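Local coordinates for protein branched-chain alpha-ketoacid decarboxylase (Lactococcus lactis, PDB 2VBF) that probably decarboxylates branched-chain and aromatic alpha-keto acids to aldehydes, using thiamine diphosphate and one magnesium ion per subunit, at residues 380-385 with 545-550; 457-462 with 508-513; 474-479 with 501-506. One frame throughout, in Å; residues are numbered along the deposited sequence.

How the interactions relate
All three contacts are buried. Interactions 1 and 3 share a parallel sheet: strands 542-548 and 473-478 are neighbours in it, and the backbone of Leu547 probably hydrogen-bonds to both Ile476 and Asn478. Interaction 1 is wholly aliphatic, three leucines between a helix and the sheet. Interaction 3 mixes an isoleucine, an asparagine amide and a tyrosine ring, and its strand leads straight into the magnesium and diphosphate site. Interaction 2, centred about 11 Å from the centre of interaction 3, sets a phenylalanine against a turn beside the second subunit. It touches interaction 3 through Leu462 and Val459, which pack on Leu506; Val459 also meets Trp501.

Interaction 1: residues 380-385 with 545-550; sequences DRLWQA and IELVLE
Leu382, on helix 379-389, meets Leu547 of strand 542-548 and, more loosely, Leu549 just beyond the strand's end. The side chains of Leu382 and Leu547 cross obliquely, and the fork of one straddles a single methyl of the other: CD1 and CD2 of Leu382 each lie 4.0 Å from Leu547 CD1. Leu382 reaches the strand because its CG stands opposite the backbone N (chi1 171°), which carries both methyls outward from the helix. Leu547 answers with CG beside its own backbone N and one methyl directed at the helix. Leu382 CD2 then serves three neighbours. Besides Leu547 it approaches Leu549 CD1 at 4.5 Å, and it sits 3.7 Å above the plane of the adjoining Trp383 ring, displaced toward the rim.

Leu547 and Leu549 are two residues apart and both direct their side chains to the helix, whereas Glu546 turns to the other face of the sheet. The arrangement is the helix-on-sheet layer of the C-terminal thiamine diphosphate-binding domain, in which helix 379-389 covers one face of a parallel sheet. Phe528 of helix 525-537 touches both Leu382 and Leu547, so the leucine pair belongs to a larger apolar layer. The side chain of Leu549 also lies about 4 Å from that of Asn479, which binds the magnesium ion.

With only methyl groups meeting, the contact has no directional bond to fix its geometry, so what it contributes probably comes from the fit of branched side chains and the exclusion of water.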
# COMPACT_ATOMS: atom_id res chain seq x y z
N ASP A 380 -17.16 -16.57 21.80
CA ASP A 380 -16.82 -16.59 23.23
C ASP A 380 -16.09 -17.87 23.65
O ASP A 380 -15.09 -17.82 24.37
CB ASP A 380 -18.07 -16.35 24.08
CG ASP A 380 -18.59 -14.93 23.96
OD1 ASP A 380 -17.79 -14.00 23.70
OD2 ASP A 380 -19.81 -14.74 24.11
N ARG A 381 -16.58 -19.02 23.18
CA ARG A 381 -15.93 -20.30 23.45
C ARG A 381 -14.56 -20.43 22.79
O ARG A 381 -13.64 -21.03 23.35
CB ARG A 381 -16.83 -21.47 23.02
CG ARG A 381 -18.13 -21.55 23.81
CD ARG A 381 -17.92 -22.17 25.20
NE ARG A 381 -17.57 -23.58 25.10
CZ ARG A 381 -17.26 -24.35 26.14
NH1 ARG A 381 -17.23 -23.84 27.36
NH2 ARG A 381 -16.96 -25.62 25.94
N LEU A 382 -14.42 -19.87 21.58
CA LEU A 382 -13.14 -19.87 20.88
C LEU A 382 -12.05 -19.25 21.76
O LEU A 382 -10.98 -19.84 21.91
CB LEU A 382 -13.23 -19.11 19.55
CG LEU A 382 -11.92 -18.86 18.80
CD1 LEU A 382 -11.16 -20.14 18.46
CD2 LEU A 382 -12.17 -18.06 17.51
N TRP A 383 -12.32 -18.08 22.32
CA TRP A 383 -11.26 -17.36 23.07
C TRP A 383 -10.99 -18.04 24.42
O TRP A 383 -9.87 -18.00 24.90
CB TRP A 383 -11.54 -15.86 23.17
CG TRP A 383 -11.76 -15.31 21.81
CD1 TRP A 383 -12.91 -14.81 21.31
CD2 TRP A 383 -10.83 -15.34 20.72
NE1 TRP A 383 -12.76 -14.48 19.99
CE2 TRP A 383 -11.49 -14.80 19.60
CE3 TRP A 383 -9.49 -15.75 20.58
CZ2 TRP A 383 -10.87 -14.65 18.36
CZ3 TRP A 383 -8.87 -15.61 19.34
CH2 TRP A 383 -9.56 -15.06 18.25
N GLN A 384 -12.02 -18.66 25.00
CA GLN A 384 -11.84 -19.49 26.20
C GLN A 384 -10.89 -20.64 25.89
O GLN A 384 -9.97 -20.95 26.66
CB GLN A 384 -13.19 -20.03 26.68
CG GLN A 384 -13.16 -20.69 28.07
CD GLN A 384 -14.41 -21.47 28.39
OE1 GLN A 384 -15.44 -21.32 27.72
NE2 GLN A 384 -14.33 -22.33 29.40
N ALA A 385 -11.11 -21.29 24.74
CA ALA A 385 -10.26 -22.37 24.28
C ALA A 385 -8.81 -21.92 24.04
O ALA A 385 -7.88 -22.60 24.47
CB ALA A 385 -10.83 -23.00 23.02
N ILE A 545 -5.12 -22.82 9.50
CA ILE A 545 -6.35 -23.37 10.01
C ILE A 545 -7.50 -22.42 9.75
O ILE A 545 -7.59 -21.34 10.35
CB ILE A 545 -6.23 -23.63 11.53
CG1 ILE A 545 -5.09 -24.61 11.81
CG2 ILE A 545 -7.56 -24.13 12.11
CD1 ILE A 545 -4.56 -24.51 13.24
N GLU A 546 -8.40 -22.84 8.86
CA GLU A 546 -9.59 -22.05 8.56
C GLU A 546 -10.66 -22.36 9.60
O GLU A 546 -11.16 -23.49 9.67
CB GLU A 546 -10.08 -22.34 7.13
CG GLU A 546 -11.37 -21.58 6.77
CD GLU A 546 -11.84 -21.85 5.36
OE1 GLU A 546 -11.11 -22.51 4.58
OE2 GLU A 546 -12.96 -21.38 5.04
N LEU A 547 -11.00 -21.36 10.41
CA LEU A 547 -12.09 -21.47 11.39
C LEU A 547 -13.36 -20.92 10.77
O LEU A 547 -13.37 -19.81 10.25
CB LEU A 547 -11.77 -20.68 12.66
CG LEU A 547 -10.45 -21.00 13.36
CD1 LEU A 547 -10.28 -20.09 14.58
CD2 LEU A 547 -10.37 -22.48 13.77
N VAL A 548 -14.45 -21.70 10.83
CA VAL A 548 -15.73 -21.22 10.34
C VAL A 548 -16.60 -20.76 11.51
O VAL A 548 -16.87 -21.52 12.45
CB VAL A 548 -16.47 -22.29 9.49
CG1 VAL A 548 -17.77 -21.71 8.95
CG2 VAL A 548 -15.58 -22.75 8.34
N LEU A 549 -17.03 -19.50 11.45
CA LEU A 549 -17.89 -18.91 12.46
C LEU A 549 -18.98 -18.08 11.79
O LEU A 549 -18.83 -17.67 10.63
CB LEU A 549 -17.07 -18.05 13.43
CG LEU A 549 -16.29 -18.89 14.46
CD1 LEU A 549 -14.84 -19.07 14.04
CD2 LEU A 549 -16.39 -18.29 15.86
N GLU A 550 -20.08 -17.85 12.50
CA GLU A 550 -21.22 -17.13 11.93
C GLU A 550 -20.92 -15.64 11.84
O GLU A 550 -20.28 -15.06 12.71
CB GLU A 550 -22.48 -17.36 12.76
CG GLU A 550 -22.91 -18.82 12.84
CD GLU A 550 -23.28 -19.42 11.49
OE1 GLU A 550 -23.81 -18.68 10.63
OE2 GLU A 550 -23.05 -20.63 11.29

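Interaction 2: residues 457-462 with 508-513; sequences LTVQEL and ETFGAT
Phe510 makes every touch across this contact, and the CE2 corner of its ring lies against main chain instead of a side chain. Gln460 CA comes to the ring edge, 4.0 Å from Phe510 CE2, while Val459 O approaches the same atom obliquely. Leu462 supplies the cover over one face: its CD2 stands 4.1 Å above the ring plane, offset toward the rim, and its CB is 3.8 Å from Phe510 CD2. The two side chains cross at about a right angle. Phe510 keeps CG opposite its carbonyl carbon (chi1 -77°), which lays the ring back along its own short helix, with CE2 at the 459-460 backbone. Replacing the ring by an alanine's methyl would probably open a gap against Leu462 and remove the corner that Gln460 CA and Val459 O lie against.

Immediately after Phe510, Gly511 has positive phi and closes a Schellman motif, with Gly511 N bonded to Glu508 O and Ala512 N to Pro507 O. The ring also meets Trp501 of the second subunit, and the Gln460 amide pairs with Gln460 of that subunit. The contact thus joins the C-terminal end of helix 506-509 to the turn between helices 452-458 and 462-467, at the dimer interface.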
# COMPACT_ATOMS: atom_id res chain seq x y z
N LEU A 457 -6.09 -8.43 2.48
CA LEU A 457 -5.23 -7.27 2.20
C LEU A 457 -3.74 -7.62 2.03
O LEU A 457 -3.01 -6.90 1.35
CB LEU A 457 -5.33 -6.18 3.26
CG LEU A 457 -6.64 -5.38 3.29
CD1 LEU A 457 -7.64 -6.05 4.22
CD2 LEU A 457 -6.41 -3.91 3.70
N THR A 458 -3.29 -8.71 2.67
CA THR A 458 -1.84 -9.00 2.80
C THR A 458 -1.45 -10.47 2.56
O THR A 458 -0.31 -10.87 2.83
CB THR A 458 -1.31 -8.58 4.20
OG1 THR A 458 -2.03 -9.28 5.22
CG2 THR A 458 -1.42 -7.05 4.44
N VAL A 459 -2.37 -11.24 1.96
CA VAL A 459 -2.21 -12.67 1.73
C VAL A 459 -0.92 -13.09 1.01
O VAL A 459 -0.41 -14.18 1.25
CB VAL A 459 -3.44 -13.24 0.95
CG1 VAL A 459 -3.43 -12.73 -0.48
CG2 VAL A 459 -3.45 -14.77 0.99
N GLN A 460 -0.36 -12.22 0.16
CA GLN A 460 0.76 -12.62 -0.69
C GLN A 460 2.04 -12.96 0.06
O GLN A 460 2.94 -13.60 -0.52
CB GLN A 460 1.04 -11.62 -1.82
CG GLN A 460 1.18 -10.17 -1.39
CD GLN A 460 -0.15 -9.45 -1.43
OE1 GLN A 460 -0.85 -9.33 -0.41
NE2 GLN A 460 -0.55 -9.02 -2.61
N GLU A 461 2.15 -12.59 1.35
CA GLU A 461 3.35 -12.99 2.12
C GLU A 461 3.34 -14.47 2.54
O GLU A 461 4.29 -14.96 3.15
CB GLU A 461 3.58 -12.10 3.34
CG GLU A 461 3.80 -10.60 3.01
CD GLU A 461 4.69 -10.34 1.81
OE1 GLU A 461 5.82 -10.86 1.79
OE2 GLU A 461 4.27 -9.60 0.88
N LEU A 462 2.26 -15.18 2.21
CA LEU A 462 2.26 -16.64 2.30
C LEU A 462 3.49 -17.23 1.57
O LEU A 462 4.12 -18.16 2.07
CB LEU A 462 0.95 -17.18 1.72
CG LEU A 462 0.41 -18.57 2.04
CD1 LEU A 462 0.71 -19.02 3.45
CD2 LEU A 462 -1.10 -18.57 1.77
N GLU A 508 -1.28 -24.49 -0.44
CA GLU A 508 -1.03 -25.37 -1.59
C GLU A 508 -0.90 -24.55 -2.88
O GLU A 508 0.02 -24.76 -3.68
CB GLU A 508 -2.18 -26.37 -1.75
CG GLU A 508 -2.04 -27.31 -2.92
CD GLU A 508 -3.25 -28.23 -3.07
OE1 GLU A 508 -4.40 -27.74 -3.00
OE2 GLU A 508 -3.04 -29.45 -3.27
N THR A 509 -1.83 -23.62 -3.07
CA THR A 509 -1.85 -22.80 -4.28
C THR A 509 -0.61 -21.89 -4.37
O THR A 509 -0.12 -21.62 -5.46
CB THR A 509 -3.16 -21.99 -4.36
OG1 THR A 509 -4.25 -22.91 -4.51
CG2 THR A 509 -3.15 -21.01 -5.52
N PHE A 510 -0.09 -21.49 -3.21
CA PHE A 510 1.09 -20.63 -3.14
C PHE A 510 2.41 -21.42 -3.07
O PHE A 510 3.47 -20.83 -2.83
CB PHE A 510 0.95 -19.65 -1.95
CG PHE A 510 0.02 -18.50 -2.21
CD1 PHE A 510 -1.30 -18.70 -2.56
CD2 PHE A 510 0.48 -17.19 -2.09
CE1 PHE A 510 -2.16 -17.62 -2.79
CE2 PHE A 510 -0.37 -16.12 -2.34
CZ PHE A 510 -1.69 -16.34 -2.69
N GLY A 511 2.32 -22.73 -3.28
CA GLY A 511 3.50 -23.58 -3.49
C GLY A 511 3.91 -24.48 -2.33
O GLY A 511 4.92 -25.18 -2.44
N ALA A 512 3.14 -24.47 -1.24
CA ALA A 512 3.48 -25.29 -0.07
C ALA A 512 3.18 -26.76 -0.31
O ALA A 512 2.21 -27.10 -0.99
CB ALA A 512 2.72 -24.82 1.16
N THR A 513 4.02 -27.62 0.26
CA THR A 513 3.76 -29.05 0.33
C THR A 513 3.36 -29.44 1.75
O THR A 513 3.52 -28.67 2.72
CB THR A 513 4.97 -29.87 -0.13
OG1 THR A 513 6.13 -29.51 0.64
CG2 THR A 513 5.26 -29.60 -1.59

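Interaction 3: residues 474-479 with 501-506; sequences CFIINN and WNYSKL. With MG (magnesium ion), chain E; TPP (thiamine diphosphate), chain F.
The extended strand 474-478 runs past the irregular turns of 501-506, coming closest at Ile476 and Tyr503, whose CA atoms are 7.5 Å apart. The strand belongs to the parallel sheet of the C-terminal thiamine diphosphate-binding domain, and Asn478 and Asn479 are the paired asparagines closing the GDG...NN cofactor motif of this enzyme family, whose aspartate is Asp452.

Ile476 and Asn478, alternate residues of the strand, both turn toward Tyr503. Ile476 CG2 comes obliquely to the inner end of the ring, 4.2 Å from Tyr503 CG. Asn478, with CG trans to its main-chain nitrogen (chi1 175°), extends its amide across to the ring edge, where ND2 lies near the ring plane and 3.7 Å from Tyr503 CE2. Amide and ring planes stand 78° apart. The edge approach is not where the amide finds its polar partners: Asn478 ND2 makes a hydrogen bond to Glu546 OE2, and OD1 accepts from Asp480 N. Glu546 OE1 takes the backbone N of Ser504, so this one carboxylate ties both segments to the neighbouring strand. Tyr503 OH is satisfied by Gln456, and the tyrosine also packs on Asp452.

One residue on, Asn479 faces the cofactor. Its OD1 binds the magnesium ion at 2.1 Å, alongside Asp452, Gly481, O2A and O3B of thiamine diphosphate and a water, six ligands in all. Its ND2 donates to the diphosphate O3B over 3.1 Å, at an N-H...O angle of 140°, and more weakly to O2B. One amide therefore grips both metal and diphosphate, which should hold it from turning. The metal-bound water is in turn hydrogen-bonded to the strand itself, 2.7 Å from Ile477 O.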
# COMPACT_ATOMS: atom_id res chain seq x y z
N CYS A 474 -1.40 -20.43 12.27
CA CYS A 474 -2.23 -19.36 11.75
C CYS A 474 -3.68 -19.80 11.73
O CYS A 474 -4.00 -20.84 11.16
CB CYS A 474 -1.79 -19.01 10.33
SG CYS A 474 -0.09 -18.47 10.23
N PHE A 475 -4.53 -19.00 12.37
CA PHE A 475 -5.98 -19.21 12.41
C PHE A 475 -6.66 -18.12 11.60
O PHE A 475 -6.54 -16.94 11.93
CB PHE A 475 -6.51 -19.17 13.84
CG PHE A 475 -6.00 -20.26 14.72
CD1 PHE A 475 -6.61 -21.51 14.72
CD2 PHE A 475 -4.91 -20.05 15.54
CE1 PHE A 475 -6.15 -22.52 15.54
CE2 PHE A 475 -4.43 -21.06 16.36
CZ PHE A 475 -5.05 -22.30 16.36
N ILE A 476 -7.39 -18.52 10.56
CA ILE A 476 -8.13 -17.58 9.70
C ILE A 476 -9.61 -17.67 10.09
O ILE A 476 -10.22 -18.74 9.96
CB ILE A 476 -7.96 -17.90 8.19
CG1 ILE A 476 -6.48 -17.90 7.77
CG2 ILE A 476 -8.76 -16.89 7.34
CD1 ILE A 476 -5.71 -19.15 8.10
N ILE A 477 -10.18 -16.57 10.57
CA ILE A 477 -11.58 -16.56 10.98
C ILE A 477 -12.48 -16.26 9.79
O ILE A 477 -12.68 -15.12 9.41
CB ILE A 477 -11.86 -15.61 12.14
CG1 ILE A 477 -10.97 -15.97 13.34
CG2 ILE A 477 -13.32 -15.66 12.51
CD1 ILE A 477 -11.20 -15.14 14.57
N ASN A 478 -13.02 -17.32 9.20
CA ASN A 478 -13.94 -17.16 8.09
C ASN A 478 -15.35 -17.00 8.66
O ASN A 478 -16.00 -18.00 9.02
CB ASN A 478 -13.85 -18.36 7.15
CG ASN A 478 -14.87 -18.30 6.04
OD1 ASN A 478 -15.74 -17.42 6.02
ND2 ASN A 478 -14.80 -19.24 5.11
N ASN A 479 -15.81 -15.76 8.75
CA ASN A 479 -17.19 -15.45 9.14
C ASN A 479 -17.93 -14.70 8.02
O ASN A 479 -18.86 -13.93 8.28
CB ASN A 479 -17.26 -14.71 10.48
CG ASN A 479 -16.39 -13.50 10.50
OD1 ASN A 479 -15.97 -13.03 9.45
ND2 ASN A 479 -16.07 -13.00 11.68
N TRP A 501 -12.98 -16.69 -0.46
CA TRP A 501 -11.93 -17.57 -0.94
C TRP A 501 -12.00 -18.92 -0.23
O TRP A 501 -12.62 -19.05 0.82
CB TRP A 501 -10.55 -16.96 -0.68
CG TRP A 501 -10.33 -15.60 -1.23
CD1 TRP A 501 -11.13 -14.91 -2.09
CD2 TRP A 501 -9.20 -14.77 -0.96
NE1 TRP A 501 -10.57 -13.68 -2.37
CE2 TRP A 501 -9.38 -13.57 -1.68
CE3 TRP A 501 -8.06 -14.92 -0.17
CZ2 TRP A 501 -8.45 -12.52 -1.64
CZ3 TRP A 501 -7.14 -13.88 -0.13
CH2 TRP A 501 -7.35 -12.70 -0.87
N ASN A 502 -11.34 -19.91 -0.82
CA ASN A 502 -11.10 -21.20 -0.17
C ASN A 502 -9.82 -21.09 0.65
O ASN A 502 -8.76 -21.52 0.22
CB ASN A 502 -11.02 -22.31 -1.21
CG ASN A 502 -12.31 -22.45 -2.00
OD1 ASN A 502 -13.39 -22.59 -1.42
ND2 ASN A 502 -12.22 -22.38 -3.32
N TYR A 503 -9.96 -20.51 1.85
CA TYR A 503 -8.80 -20.09 2.66
C TYR A 503 -7.86 -21.25 2.97
O TYR A 503 -6.66 -21.08 2.92
CB TYR A 503 -9.27 -19.39 3.95
CG TYR A 503 -10.10 -18.16 3.62
CD1 TYR A 503 -9.51 -17.02 3.09
CD2 TYR A 503 -11.47 -18.17 3.80
CE1 TYR A 503 -10.27 -15.91 2.74
CE2 TYR A 503 -12.25 -17.08 3.46
CZ TYR A 503 -11.64 -15.94 2.92
OH TYR A 503 -12.41 -14.86 2.57
N SER A 504 -8.41 -22.43 3.25
CA SER A 504 -7.57 -23.58 3.62
C SER A 504 -6.66 -24.07 2.48
O SER A 504 -5.64 -24.73 2.72
CB SER A 504 -8.45 -24.73 4.14
OG SER A 504 -9.14 -25.36 3.08
N LYS A 505 -7.01 -23.71 1.24
CA LYS A 505 -6.27 -24.13 0.06
C LYS A 505 -5.19 -23.14 -0.38
O LYS A 505 -4.45 -23.40 -1.32
CB LYS A 505 -7.24 -24.39 -1.09
CG LYS A 505 -8.34 -25.41 -0.79
CD LYS A 505 -7.81 -26.74 -0.27
CE LYS A 505 -8.97 -27.68 0.05
NZ LYS A 505 -8.49 -29.01 0.52
N LEU A 506 -5.08 -22.01 0.32
CA LEU A 506 -4.06 -21.01 -0.04
C LEU A 506 -2.61 -21.54 -0.02
O LEU A 506 -1.87 -21.35 -0.99
CB LEU A 506 -4.23 -19.74 0.82
CG LEU A 506 -5.44 -18.89 0.44
CD1 LEU A 506 -5.78 -17.88 1.54
CD2 LEU A 506 -5.23 -18.17 -0.93
MG MG E . -14.47 -11.59 8.95
N1' TPP F . -8.81 -0.51 5.91
C2' TPP F . -7.67 -0.58 6.66
CM2 TPP F . -6.33 -0.58 5.97
N3' TPP F . -7.77 -0.65 8.03
C4' TPP F . -9.00 -0.63 8.65
N4' TPP F . -9.04 -0.68 9.96
C5' TPP F . -10.17 -0.58 7.89
C6' TPP F . -10.07 -0.52 6.51
C7' TPP F . -11.54 -0.60 8.54
N3 TPP F . -11.83 -1.88 9.18
C2 TPP F . -11.67 -2.19 10.51
S1 TPP F . -12.09 -3.69 10.95
C5 TPP F . -12.54 -4.00 9.43
C4 TPP F . -12.37 -2.95 8.53
CM4 TPP F . -12.71 -2.99 7.07
C6 TPP F . -13.12 -5.37 9.14
C7 TPP F . -12.19 -6.54 9.43
O7 TPP F . -12.89 -7.70 9.07
PA TPP F . -12.32 -9.16 9.38
O1A TPP F . -10.82 -9.22 9.20
O2A TPP F . -13.05 -10.14 8.47
O3A TPP F . -12.62 -9.33 10.96
PB TPP F . -13.97 -9.91 11.66
O1B TPP F . -14.49 -8.80 12.53
O2B TPP F . -13.50 -11.05 12.52
O3B TPP F . -14.96 -10.36 10.63
O HOH W 1 -13.16 -12.60 10.27